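Local coordinates for AAC3-I (Uncultured bacterium, PDB 5HMN), which probably transfers an acetyl group from acetyl-coenzyme A to an amino group of aminoglycoside antibiotics, as a GNAT-fold acetyltransferase associated with drug resistance, at residues Q9-P12 with N13-A16; Y44-R47 with L48-D52; K76-Q79 with E80-E83; Q123-A127 with I128-P132; L136-L140 with G141-E145. All coordinates share one frame; numbering follows the deposited sequence.

Interaction 1: Q9-P12 with N13-A16; sequences QLSP and NEVA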
# COMPACT_ATOMS: atom_id res chain seq x y z
N GLN C 9 -4.08 20.08 -1.24
CA GLN C 9 -4.36 18.81 -1.91
C GLN C 9 -4.54 19.03 -3.40
O GLN C 9 -5.35 19.85 -3.83
CB GLN C 9 -5.61 18.14 -1.33
CG GLN C 9 -5.95 16.83 -2.01
CD GLN C 9 -7.12 16.10 -1.37
OE1 GLN C 9 -7.73 16.59 -0.42
NE2 GLN C 9 -7.44 14.93 -1.90
N LEU C 10 -3.76 18.31 -4.20
CA LEU C 10 -3.81 18.47 -5.65
C LEU C 10 -5.14 17.96 -6.22
O LEU C 10 -5.61 16.89 -5.84
CB LEU C 10 -2.64 17.75 -6.31
CG LEU C 10 -1.24 18.23 -5.89
CD1 LEU C 10 -0.18 17.66 -6.82
CD2 LEU C 10 -1.17 19.74 -5.85
N SER C 11 -5.74 18.74 -7.11
CA SER C 11 -6.99 18.37 -7.76
C SER C 11 -6.69 17.77 -9.13
O SER C 11 -5.56 17.86 -9.60
CB SER C 11 -7.91 19.58 -7.88
OG SER C 11 -7.65 20.29 -9.08
N PRO C 12 -7.70 17.15 -9.77
CA PRO C 12 -7.51 16.69 -11.16
C PRO C 12 -7.14 17.83 -12.10
O PRO C 12 -6.56 17.58 -13.16
CB PRO C 12 -8.88 16.11 -11.52
CG PRO C 12 -9.46 15.68 -10.22
CD PRO C 12 -8.98 16.68 -9.21
N ASN C 13 -7.47 19.06 -11.71
CA ASN C 13 -7.17 20.24 -12.51
C ASN C 13 -5.74 20.74 -12.33
O ASN C 13 -5.41 21.84 -12.77
CB ASN C 13 -8.15 21.37 -12.16
CG ASN C 13 -9.60 20.99 -12.40
OD1 ASN C 13 -10.45 21.12 -11.52
ND2 ASN C 13 -9.89 20.50 -13.60
N GLU C 14 -4.90 19.94 -11.68
CA GLU C 14 -3.57 20.40 -11.31
C GLU C 14 -2.47 19.39 -11.58
O GLU C 14 -1.60 19.17 -10.74
CB GLU C 14 -3.56 20.79 -9.83
CG GLU C 14 -4.38 22.03 -9.51
CD GLU C 14 -4.63 22.21 -8.04
OE1 GLU C 14 -4.41 21.25 -7.28
OE2 GLU C 14 -5.06 23.31 -7.63
N VAL C 15 -2.50 18.79 -12.77
CA VAL C 15 -1.46 17.86 -13.19
C VAL C 15 -0.11 18.58 -13.28
O VAL C 15 0.94 18.00 -12.98
CB VAL C 15 -1.80 17.21 -14.55
CG1 VAL C 15 -0.64 16.36 -15.05
CG2 VAL C 15 -3.06 16.36 -14.43
N ALA C 16 -0.15 19.84 -13.68
CA ALA C 16 1.05 20.67 -13.77
C ALA C 16 1.77 20.75 -12.43
O ALA C 16 3.00 20.68 -12.38
CB ALA C 16 0.69 22.06 -14.27
O HOH W 1 -10.95 21.21 -9.14

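Interaction 2: Y44-R47 with L48-D52; sequences YSRR and LLESD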
# COMPACT_ATOMS: atom_id res chain seq x y z
N TYR C 44 -3.03 10.12 -18.00
CA TYR C 44 -2.77 9.13 -16.96
C TYR C 44 -2.70 9.79 -15.58
O TYR C 44 -3.32 9.32 -14.62
CB TYR C 44 -1.46 8.39 -17.25
CG TYR C 44 -1.02 7.42 -16.16
CD1 TYR C 44 -0.22 7.85 -15.11
CD2 TYR C 44 -1.39 6.09 -16.20
CE1 TYR C 44 0.19 6.98 -14.12
CE2 TYR C 44 -0.99 5.20 -15.21
CZ TYR C 44 -0.20 5.66 -14.18
OH TYR C 44 0.22 4.80 -13.18
N SER C 45 -1.95 10.88 -15.49
CA SER C 45 -1.80 11.60 -14.23
C SER C 45 -3.14 12.14 -13.76
O SER C 45 -3.44 12.15 -12.57
CB SER C 45 -0.79 12.74 -14.38
OG SER C 45 0.48 12.25 -14.78
N ARG C 46 -3.98 12.57 -14.70
CA ARG C 46 -5.27 13.13 -14.33
C ARG C 46 -6.22 12.09 -13.73
O ARG C 46 -6.84 12.33 -12.69
CB ARG C 46 -5.94 13.77 -15.52
CG ARG C 46 -7.30 14.27 -15.17
CD ARG C 46 -7.94 15.03 -16.30
NE ARG C 46 -8.93 15.97 -15.81
CZ ARG C 46 -10.11 15.62 -15.30
NH1 ARG C 46 -10.46 14.34 -15.23
NH2 ARG C 46 -10.95 16.56 -14.88
N ARG C 47 -6.36 10.96 -14.40
CA ARG C 47 -7.26 9.91 -13.93
C ARG C 47 -6.83 9.39 -12.56
O ARG C 47 -7.66 8.98 -11.75
CB ARG C 47 -7.32 8.76 -14.94
CG ARG C 47 -8.16 9.07 -16.16
CD ARG C 47 -8.43 7.81 -16.96
NE ARG C 47 -7.19 7.15 -17.37
CZ ARG C 47 -6.51 7.47 -18.46
NH1 ARG C 47 -6.95 8.45 -19.25
NH2 ARG C 47 -5.40 6.83 -18.78
N LEU C 48 -5.53 9.44 -12.30
CA LEU C 48 -5.01 9.04 -11.00
C LEU C 48 -5.45 10.03 -9.92
O LEU C 48 -5.80 9.64 -8.80
CB LEU C 48 -3.49 8.94 -11.04
CG LEU C 48 -2.79 8.53 -9.74
CD1 LEU C 48 -3.27 7.16 -9.27
CD2 LEU C 48 -1.28 8.54 -9.92
N LEU C 49 -5.46 11.32 -10.27
CA LEU C 49 -5.84 12.37 -9.33
C LEU C 49 -7.34 12.39 -9.03
O LEU C 49 -7.76 12.86 -7.97
CB LEU C 49 -5.40 13.73 -9.88
CG LEU C 49 -3.90 14.01 -9.76
CD1 LEU C 49 -3.53 15.29 -10.50
CD2 LEU C 49 -3.50 14.12 -8.29
N GLU C 50 -8.15 11.89 -9.95
CA GLU C 50 -9.59 11.85 -9.72
C GLU C 50 -10.05 10.46 -9.28
O GLU C 50 -11.24 10.18 -9.25
CB GLU C 50 -10.33 12.28 -10.98
CG GLU C 50 -10.01 11.43 -12.19
CD GLU C 50 -10.57 12.03 -13.46
OE1 GLU C 50 -11.26 13.07 -13.38
OE2 GLU C 50 -10.33 11.46 -14.55
N SER C 51 -9.10 9.61 -8.92
CA SER C 51 -9.43 8.29 -8.39
C SER C 51 -9.87 8.40 -6.93
O SER C 51 -9.61 9.41 -6.27
CB SER C 51 -8.25 7.34 -8.51
OG SER C 51 -7.16 7.76 -7.71
N ASP C 52 -10.53 7.35 -6.45
CA ASP C 52 -11.09 7.33 -5.10
C ASP C 52 -10.04 7.22 -3.99
O ASP C 52 -10.28 7.65 -2.86
CB ASP C 52 -12.06 6.15 -4.96
CG ASP C 52 -13.20 6.22 -5.95
OD1 ASP C 52 -14.08 7.08 -5.79
OD2 ASP C 52 -13.22 5.40 -6.90

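Interaction 3: K76-Q79 with E80-E83; sequences KFEQ and ERSE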
# COMPACT_ATOMS: atom_id res chain seq x y z
N LYS C 76 -10.51 -1.58 3.47
CA LYS C 76 -10.23 -2.94 3.93
C LYS C 76 -11.36 -3.93 3.63
O LYS C 76 -12.50 -3.53 3.37
CB LYS C 76 -9.92 -2.94 5.43
CG LYS C 76 -8.77 -2.01 5.83
CD LYS C 76 -7.45 -2.37 5.13
CE LYS C 76 -7.01 -3.80 5.42
NZ LYS C 76 -6.74 -4.07 6.86
N PHE C 77 -11.02 -5.21 3.69
CA PHE C 77 -11.91 -6.30 3.29
C PHE C 77 -12.45 -7.07 4.49
O PHE C 77 -13.54 -7.65 4.43
CB PHE C 77 -11.16 -7.26 2.37
CG PHE C 77 -9.77 -7.57 2.82
CD1 PHE C 77 -8.70 -6.79 2.40
CD2 PHE C 77 -9.52 -8.62 3.69
CE1 PHE C 77 -7.41 -7.06 2.83
CE2 PHE C 77 -8.23 -8.91 4.12
CZ PHE C 77 -7.18 -8.12 3.68
N GLU C 78 -11.69 -7.08 5.58
CA GLU C 78 -12.08 -7.81 6.78
C GLU C 78 -13.15 -7.04 7.56
O GLU C 78 -13.99 -7.65 8.24
CB GLU C 78 -10.86 -8.09 7.67
CG GLU C 78 -10.29 -6.88 8.40
CD GLU C 78 -9.48 -5.96 7.50
OE1 GLU C 78 -9.21 -6.34 6.34
OE2 GLU C 78 -9.10 -4.86 7.97
N GLN C 79 -13.11 -5.72 7.47
CA GLN C 79 -14.08 -4.85 8.14
C GLN C 79 -14.39 -3.63 7.28
O GLN C 79 -13.70 -3.35 6.30
CB GLN C 79 -13.55 -4.39 9.50
CG GLN C 79 -13.40 -5.48 10.54
CD GLN C 79 -13.00 -4.93 11.90
OE1 GLN C 79 -13.30 -3.79 12.23
NE2 GLN C 79 -12.32 -5.75 12.69
N GLU C 80 -15.44 -2.90 7.66
CA GLU C 80 -15.76 -1.65 7.00
C GLU C 80 -14.91 -0.53 7.58
O GLU C 80 -15.36 0.25 8.41
CB GLU C 80 -17.24 -1.31 7.17
CG GLU C 80 -18.15 -2.25 6.44
CD GLU C 80 -19.61 -1.95 6.66
OE1 GLU C 80 -19.93 -1.12 7.53
OE2 GLU C 80 -20.45 -2.55 5.95
N ARG C 81 -13.66 -0.47 7.13
CA ARG C 81 -12.72 0.54 7.59
C ARG C 81 -11.66 0.77 6.52
O ARG C 81 -11.56 0.01 5.56
CB ARG C 81 -12.06 0.11 8.90
CG ARG C 81 -11.15 -1.10 8.76
CD ARG C 81 -10.77 -1.68 10.11
NE ARG C 81 -9.81 -2.77 9.97
CZ ARG C 81 -9.46 -3.59 10.95
NH1 ARG C 81 -9.98 -3.44 12.16
NH2 ARG C 81 -8.58 -4.56 10.73
N SER C 82 -10.88 1.83 6.68
CA SER C 82 -9.84 2.12 5.71
C SER C 82 -8.58 2.65 6.39
O SER C 82 -8.64 3.24 7.47
CB SER C 82 -10.34 3.12 4.66
OG SER C 82 -10.61 4.38 5.24
N GLU C 83 -7.44 2.43 5.75
CA GLU C 83 -6.18 2.98 6.21
C GLU C 83 -5.50 3.74 5.08
O GLU C 83 -5.67 3.40 3.90
CB GLU C 83 -5.24 1.88 6.71
CG GLU C 83 -5.94 0.66 7.26
CD GLU C 83 -4.97 -0.49 7.47
OE1 GLU C 83 -3.87 -0.46 6.88
OE2 GLU C 83 -5.32 -1.42 8.23

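Interaction 4: Q123-A127 with I128-P132; sequences QADTA and IEDEP. With COA (coenzyme A), chain J.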
# COMPACT_ATOMS: atom_id res chain seq x y z
N GLN C 123 6.07 3.16 5.77
CA GLN C 123 7.31 2.42 5.95
C GLN C 123 8.49 3.37 5.94
O GLN C 123 8.60 4.24 5.07
CB GLN C 123 7.49 1.36 4.86
CG GLN C 123 6.42 0.29 4.83
CD GLN C 123 6.76 -0.84 3.88
OE1 GLN C 123 7.94 -1.12 3.64
NE2 GLN C 123 5.74 -1.47 3.31
N ALA C 124 9.38 3.22 6.91
CA ALA C 124 10.59 4.01 6.95
C ALA C 124 11.79 3.13 6.63
O ALA C 124 12.00 2.10 7.26
CB ALA C 124 10.76 4.68 8.30
N ASP C 125 12.56 3.55 5.63
CA ASP C 125 13.82 2.88 5.31
C ASP C 125 14.72 3.01 6.54
O ASP C 125 14.47 3.86 7.40
CB ASP C 125 14.45 3.50 4.06
CG ASP C 125 15.53 2.63 3.45
OD1 ASP C 125 16.17 1.86 4.19
OD2 ASP C 125 15.73 2.73 2.22
N THR C 126 15.71 2.13 6.69
CA THR C 126 16.56 2.14 7.89
C THR C 126 17.99 2.71 7.85
O THR C 126 18.57 2.99 8.90
CB THR C 126 16.64 0.73 8.52
OG1 THR C 126 16.75 -0.25 7.48
CG2 THR C 126 15.40 0.45 9.35
N ALA C 127 18.50 2.90 6.63
CA ALA C 127 19.83 3.43 6.38
C ALA C 127 20.05 4.81 7.01
O ALA C 127 19.13 5.48 7.47
CB ALA C 127 20.10 3.48 4.88
N ILE C 128 21.32 5.20 6.97
CA ILE C 128 21.90 6.50 7.24
C ILE C 128 21.10 7.66 6.70
O ILE C 128 21.07 8.72 7.32
CB ILE C 128 23.34 6.59 6.70
CG1 ILE C 128 24.05 5.24 6.83
CG2 ILE C 128 24.11 7.68 7.41
CD1 ILE C 128 24.36 4.57 5.51
N GLU C 129 20.46 7.52 5.53
CA GLU C 129 19.78 8.73 5.08
C GLU C 129 18.46 8.97 5.83
O GLU C 129 17.84 10.03 5.71
CB GLU C 129 19.59 8.61 3.55
CG GLU C 129 18.43 9.37 2.89
CD GLU C 129 17.08 8.77 3.22
OE1 GLU C 129 17.00 7.53 3.35
OE2 GLU C 129 16.11 9.54 3.37
N ASP C 130 18.06 8.00 6.64
CA ASP C 130 16.68 7.88 7.09
C ASP C 130 16.29 8.52 8.42
O ASP C 130 15.14 8.93 8.58
CB ASP C 130 16.32 6.40 7.16
CG ASP C 130 16.22 5.78 5.79
OD1 ASP C 130 15.42 6.28 4.98
OD2 ASP C 130 16.95 4.80 5.52
N GLU C 131 17.21 8.60 9.38
CA GLU C 131 16.82 8.96 10.75
C GLU C 131 16.09 10.30 10.89
O GLU C 131 15.28 10.45 11.81
CB GLU C 131 18.04 8.93 11.69
CG GLU C 131 17.71 9.21 13.16
CD GLU C 131 16.81 8.16 13.81
OE1 GLU C 131 16.63 7.07 13.23
OE2 GLU C 131 16.27 8.43 14.91
N PRO C 132 16.38 11.29 10.01
CA PRO C 132 15.47 12.44 10.01
C PRO C 132 14.00 12.03 9.84
O PRO C 132 13.14 12.54 10.56
CB PRO C 132 15.94 13.27 8.81
CG PRO C 132 17.20 12.59 8.30
CD PRO C 132 17.64 11.61 9.33
N1A COA J . 17.20 15.09 12.65
C2A COA J . 16.55 14.86 13.82
N3A COA J . 15.24 15.04 13.99
C4A COA J . 14.53 15.46 12.93
C5A COA J . 15.13 15.71 11.76
C6A COA J . 16.48 15.53 11.62
N6A COA J . 17.38 15.68 10.54
N7A COA J . 14.21 16.11 10.91
C8A COA J . 13.03 16.14 11.55
N9A COA J . 13.24 15.73 12.80
C1B COA J . 12.31 15.60 13.79
C2B COA J . 12.37 16.55 14.69
O2B COA J . 11.82 16.05 15.92
C3B COA J . 11.41 17.61 14.18
O3B COA J . 10.94 18.40 15.12
P3B COA J . 11.76 19.60 15.72
O7A COA J . 10.82 20.38 16.52
O8A COA J . 12.80 19.07 16.58
O9A COA J . 12.42 20.45 14.70
C4B COA J . 10.28 16.68 13.59
O4B COA J . 10.84 15.62 13.14
C5B COA J . 9.56 17.39 12.43
O5B COA J . 10.43 17.97 11.50
P1A COA J . 9.86 18.59 10.20
O1A COA J . 10.44 19.89 10.06
O2A COA J . 8.44 18.68 10.29
O3A COA J . 10.41 17.75 9.06
P2A COA J . 10.85 18.26 7.68
O4A COA J . 9.94 19.21 7.20
O5A COA J . 12.16 18.78 7.78
O6A COA J . 11.05 17.05 6.73
CBP COA J . 11.73 14.94 5.94
CCP COA J . 11.45 15.82 7.17
CDP COA J . 10.50 14.84 5.07
CEP COA J . 12.08 13.51 6.39
CAP COA J . 12.88 15.55 5.20
OAP COA J . 14.00 15.36 5.95
C9P COA J . 13.12 14.92 3.86
O9P COA J . 12.53 15.26 2.92
N8P COA J . 14.11 13.92 3.70
C7P COA J . 14.40 13.33 2.46
C6P COA J . 13.43 12.24 1.98
C5P COA J . 12.89 11.24 3.03
O5P COA J . 13.60 10.72 3.85
N4P COA J . 11.49 10.95 2.96
C3P COA J . 10.79 10.06 3.83
C2P COA J . 9.89 9.07 3.05
S1P COA J . 8.86 8.17 4.20

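Interaction 5: L136-L140 with G141-E145; sequences LYSKL and GVREE. With COA (coenzyme A), chain J.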
# COMPACT_ATOMS: atom_id res chain seq x y z
N LEU C 136 11.08 11.76 12.72
CA LEU C 136 9.78 12.33 12.39
C LEU C 136 8.65 11.34 12.65
O LEU C 136 7.62 11.68 13.22
CB LEU C 136 9.75 12.77 10.92
CG LEU C 136 8.41 13.26 10.37
CD1 LEU C 136 8.11 14.67 10.83
CD2 LEU C 136 8.38 13.17 8.85
N TYR C 137 8.83 10.10 12.20
CA TYR C 137 7.78 9.11 12.32
C TYR C 137 7.64 8.59 13.76
O TYR C 137 6.54 8.22 14.18
CB TYR C 137 8.04 7.95 11.37
CG TYR C 137 7.92 8.34 9.91
CD1 TYR C 137 7.04 9.34 9.52
CD2 TYR C 137 8.69 7.72 8.94
CE1 TYR C 137 6.93 9.70 8.18
CE2 TYR C 137 8.58 8.08 7.61
CZ TYR C 137 7.70 9.07 7.24
OH TYR C 137 7.59 9.43 5.91
N SER C 138 8.74 8.58 14.51
CA SER C 138 8.72 8.07 15.88
C SER C 138 7.92 8.97 16.81
O SER C 138 7.34 8.51 17.80
CB SER C 138 10.14 7.90 16.42
OG SER C 138 10.87 6.98 15.63
N LYS C 139 7.88 10.26 16.49
CA LYS C 139 7.15 11.24 17.29
C LYS C 139 5.64 11.16 17.03
O LYS C 139 4.84 11.48 17.91
CB LYS C 139 7.65 12.65 16.99
CG LYS C 139 7.19 13.19 15.65
CD LYS C 139 7.89 14.47 15.22
CE LYS C 139 6.95 15.31 14.36
NZ LYS C 139 6.99 16.76 14.72
N LEU C 140 5.26 10.72 15.83
CA LEU C 140 3.85 10.75 15.43
C LEU C 140 3.16 9.40 15.60
O LEU C 140 1.95 9.35 15.85
CB LEU C 140 3.72 11.20 13.98
CG LEU C 140 4.01 12.68 13.71
CD1 LEU C 140 3.94 12.94 12.22
CD2 LEU C 140 3.02 13.56 14.46
N GLY C 141 3.91 8.32 15.47
CA GLY C 141 3.32 7.00 15.53
C GLY C 141 4.07 6.00 16.37
O GLY C 141 4.96 6.37 17.14
N VAL C 142 3.71 4.74 16.23
CA VAL C 142 4.35 3.66 16.97
C VAL C 142 5.23 2.83 16.04
O VAL C 142 4.76 2.36 14.99
CB VAL C 142 3.31 2.74 17.63
CG1 VAL C 142 4.00 1.68 18.47
CG2 VAL C 142 2.35 3.57 18.48
N ARG C 143 6.49 2.66 16.41
CA ARG C 143 7.46 1.95 15.58
C ARG C 143 7.41 0.44 15.79
O ARG C 143 7.34 -0.04 16.92
CB ARG C 143 8.87 2.47 15.86
CG ARG C 143 9.98 1.44 15.67
CD ARG C 143 11.32 2.09 15.40
NE ARG C 143 11.55 3.27 16.24
CZ ARG C 143 12.66 4.00 16.20
NH1 ARG C 143 13.65 3.67 15.38
NH2 ARG C 143 12.78 5.06 17.00
N GLU C 144 7.45 -0.29 14.68
CA GLU C 144 7.63 -1.74 14.74
C GLU C 144 8.51 -2.19 13.59
O GLU C 144 8.40 -1.70 12.48
CB GLU C 144 6.28 -2.46 14.71
CG GLU C 144 5.40 -2.13 13.51
CD GLU C 144 4.09 -2.89 13.54
OE1 GLU C 144 3.94 -3.79 14.40
OE2 GLU C 144 3.20 -2.59 12.71
N GLU C 145 9.41 -3.12 13.89
CA GLU C 145 10.38 -3.60 12.90
C GLU C 145 9.83 -4.78 12.11
O GLU C 145 9.53 -5.83 12.66
CB GLU C 145 11.69 -4.00 13.60
CG GLU C 145 12.42 -2.81 14.21
CD GLU C 145 13.33 -3.20 15.36
OE1 GLU C 145 13.84 -4.34 15.35
OE2 GLU C 145 13.52 -2.36 16.26
N1A COA J . 17.20 15.09 12.65
C2A COA J . 16.55 14.86 13.82
N3A COA J . 15.24 15.04 13.99
C4A COA J . 14.53 15.46 12.93
C5A COA J . 15.13 15.71 11.76
C6A COA J . 16.48 15.53 11.62
N6A COA J . 17.38 15.68 10.54
N7A COA J . 14.21 16.11 10.91
C8A COA J . 13.03 16.14 11.55
N9A COA J . 13.24 15.73 12.80
C1B COA J . 12.31 15.60 13.79
C2B COA J . 12.37 16.55 14.69
O2B COA J . 11.82 16.05 15.92
C3B COA J . 11.41 17.61 14.18
O3B COA J . 10.94 18.40 15.12
P3B COA J . 11.76 19.60 15.72
O7A COA J . 10.82 20.38 16.52
O8A COA J . 12.80 19.07 16.58
O9A COA J . 12.42 20.45 14.70
C4B COA J . 10.28 16.68 13.59
O4B COA J . 10.84 15.62 13.14
C5B COA J . 9.56 17.39 12.43
O5B COA J . 10.43 17.97 11.50
P1A COA J . 9.86 18.59 10.20
O1A COA J . 10.44 19.89 10.06
O2A COA J . 8.44 18.68 10.29
O3A COA J . 10.41 17.75 9.06
P2A COA J . 10.85 18.26 7.68
O4A COA J . 9.94 19.21 7.20
O5A COA J . 12.16 18.78 7.78
O6A COA J . 11.05 17.05 6.73
CBP COA J . 11.73 14.94 5.94
CCP COA J . 11.45 15.82 7.17
CDP COA J . 10.50 14.84 5.07
CEP COA J . 12.08 13.51 6.39
CAP COA J . 12.88 15.55 5.20
OAP COA J . 14.00 15.36 5.95
C9P COA J . 13.12 14.92 3.86
O9P COA J . 12.53 15.26 2.92
N8P COA J . 14.11 13.92 3.70
C7P COA J . 14.40 13.33 2.46
C6P COA J . 13.43 12.24 1.98
C5P COA J . 12.89 11.24 3.03
O5P COA J . 13.60 10.72 3.85
N4P COA J . 11.49 10.95 2.96
C3P COA J . 10.79 10.06 3.83
C2P COA J . 9.89 9.07 3.05
S1P COA J . 8.86 8.17 4.20

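Interaction 1: Q9-P12 with N13-A16
Ser11 to Glu14 form a type I beta turn, closed by Glu14 N donating to Ser11 O (3.0 Å) at a bent N-H...O angle of 136°. Through its side chain Glu14 grips the same serine a second time. OE1 accepts the Ser11 N-H at 2.8 Å in a nearly straight bond (164°) that reaches the carboxylate from above its plane, not within it. The first torsion puts Glu14 CG beside its own backbone N (chi1 -69°), and the chain then runs extended, folding the carboxylate back over the start of the turn. There OE1 also lies 3.3 Å from Leu10 CA and takes a further hydrogen bond from His8 NE2. On the Ser11 side chain, OG receives the N-H of Asn13 at 2.9 Å; linking a serine oxygen to the amide two residues on, this bond makes an ST turn within the beta turn. Pro12 lies between, its CB 3.3 Å from Asn13 N, and its ring packs on Arg46 of helix 42-49. Val15 CG2 approaches Pro12 O at 3.9 Å, while Leu10 turns to strand 54-61 and helix 15-28. The Glu14 side chain thus reaches back to the Ser11 amide ahead of the helix, in a type I beta turn with an ST turn that leads from the first strand of the GNAT fold, 5-9, into helix 15-28, with Glu14 at the N-cap.

Interaction 2: Y44-R47 with L48-D52
Arg46 and Glu50, one helical turn apart at the C-terminal end of helix 42-49, form an i to i+4 salt bridge between NH1 and OE1, but the two atoms are modelled too close, so its exact geometry is doubtful. This short helix of the GNAT fold packs beside helix 15-28. As modelled, the guanidinium and carboxylate planes are turned steeply against each other. Arg46 reaches across with CG anti to its backbone N and an extended chain as far as NE. Glu50, the first residue to leave helical backbone angles, folds its CG between backbone N and carbonyl carbon (chi1 58°), which sets CG 3.3 Å from Arg46 O and sends the carboxylate back over the last turn. Arg47 meets the same glutamate differently: its aliphatic CG lies 3.6 Å from Glu50 OE2, while its guanidinium, turned 41° from the carboxylate plane, bends off without charged contact. Pro12 packs against both Arg46 and Glu50.

The leucines face inward. Leu49 lays CG 3.4 Å from Ser45 O and packs on Val15 and Phe54; Leu48 also touches Phe54, and meets Lys76 of the second subunit, whose backbone O is hydrogen-bonded to Tyr44 OH. Regular helix bonds run from Leu48 N to Tyr44 O and from Leu49 N to Ser45 O, and the last is Glu50 N to Arg46 O (3.1 Å). Beyond it Ser51 turns back on the helix end, its OG donating to Leu48 O at 2.6 Å.

Interaction 3: K76-Q79 with E80-E83
The Arg81 guanidinium carries the Gln79 side chain over one face, amide and guanidinium planes 41° apart, with Gln79 CD 3.4 Å from Arg81 NH1. At its edge, near the plane, stand Glu78 OE2 and Lys76 NZ. Over the Phe77 ring sits Glu78 OE1, 3.4 Å above its centre. Glu78 OE2 accepts hydrogen bonds from two cationic groups, both from the same face of its carboxylate, Lys76 NZ on the syn side at 2.7 Å and Arg81 NH2 on the anti side at 2.8 Å, a shared acceptor that probably tempers the repulsion between the two positive groups, 4.3 Å apart. Arg81 NE adds a weak bond to the same oxygen. Curling through four torsions near -60°, Lys76 brings NZ back over the loop, where it also makes a weak salt bridge with Glu83 OE2 (3.3 Å); that oxygen is held too by Tyr118 OH. This salt-bridge network belongs to the beta hairpin joining antiparallel strands 64-75 and 82-91 of the GNAT sheet. Lys76 N to Arg81 O closes the hairpin at 2.8 Å (167°). At its tip Glu80 centres an inverse gamma turn, with a weak bond from Arg81 N to Gln79 O. The second subunit takes the polar ends of the tip: Gln79 NE2 bonds Thr34 O and Glu80 OE2 bonds Arg41 N of that chain.

Interaction 4: Q123-A127 with I128-P132
Asp125 holds CG anti to its backbone N (chi1 -164°) and Asp130 holds CG beside its own N (chi1 -70°), and from these positions the two carboxylates converge with planes only 29° apart. They meet in the connection from strand 119-124 to helix 131-140 of the GNAT fold, which borders coenzyme A. Asp130 OD1 lies 3.1 Å from Asp125 CB, and its OD2 comes within 3.3 Å of Asp125 OD1, a close approach of like-charged groups. A type I beta turn from Ala127 to Asp130 sets up this approach, closed by Asp130 N donating to Ala127 O at 2.9 Å. Asp130 CB and its carboxylate fold under the turn, with OD2 3.5 Å from Ala127 CB. Ile128, the second residue of the turn, grazes the same methyl with CD1. Asp125 OD1 also takes a weak bond from Thr126 N, and Thr126 OG1 is hydrogen-bonded to Glu145 O of the second subunit, whose strand pairs antiparallel with Gln123 and Ala124. From within the turn Glu129 faces the cofactor, bringing OE2 to 2.8 Å from the pantetheine carbonyl oxygen O5P, and beyond it, nearer the adenine, Pro132 CB lies 3.3 Å from the amino nitrogen N6A.

Interaction 5: L136-L140 with G141-E145
Tyr137 O is gripped by two amides at the end of helix 131-140, Gly141 N at 2.9 Å and Leu140 N at 3.3 Å, both arriving from the same face of its plane. The Gly141 bond is the truer helical one, with an N-H...O angle of 150°. Gly141 then leaves helical angles and sends the chain into strand 142-152. Arg143, from that strand, brings its guanidinium back to the helix so that Ser138 OG rests over one face of the group, 3.0 Å from NH2. The angle is too poor for a hydrogen bond there, and OG instead bonds Ile134 O one turn earlier. On the coenzyme A side three helix residues line the ligand. Leu136 CD1 touches the ribose carbon C5B at 3.5 Å, and Lys139 NZ lies as close to C4B while hydrogen-bonding Thr102 OG1. Tyr137 meets the thiol end with its ring edge: S1P is in the ring plane, 3.4 Å from CE2, although the approach of OH to the sulfur is so short as to be doubtful in detail. The ring also meets Phe149 of the second subunit, and residues 142-145 pair antiparallel with a strand of that chain. The arrangement is that of the GNAT helix bordering the coenzyme A site, followed here by a strand that carries the sheet across the dimer interface.

How the interactions relate
All five contacts are local and follow one another in series along the chain; none nest or cross. Interaction 1 turns strand 5-9 into helix 15-28, and interaction 2 finishes helix 42-49; these two touch, Pro12 and Val15 packing on Ser45, Leu49 and Glu50. Interaction 3 closes the hairpin between strands 64-75 and 82-91, about 22 Å centre to centre from interaction 2 within the chain, and its tip meets the second subunit. Interactions 4 and 5 lie at either end of helix 131-140, meeting through Ala124 and Tyr137, and both border coenzyme A on the opposite side of the chain's centre from interactions 1 and 2.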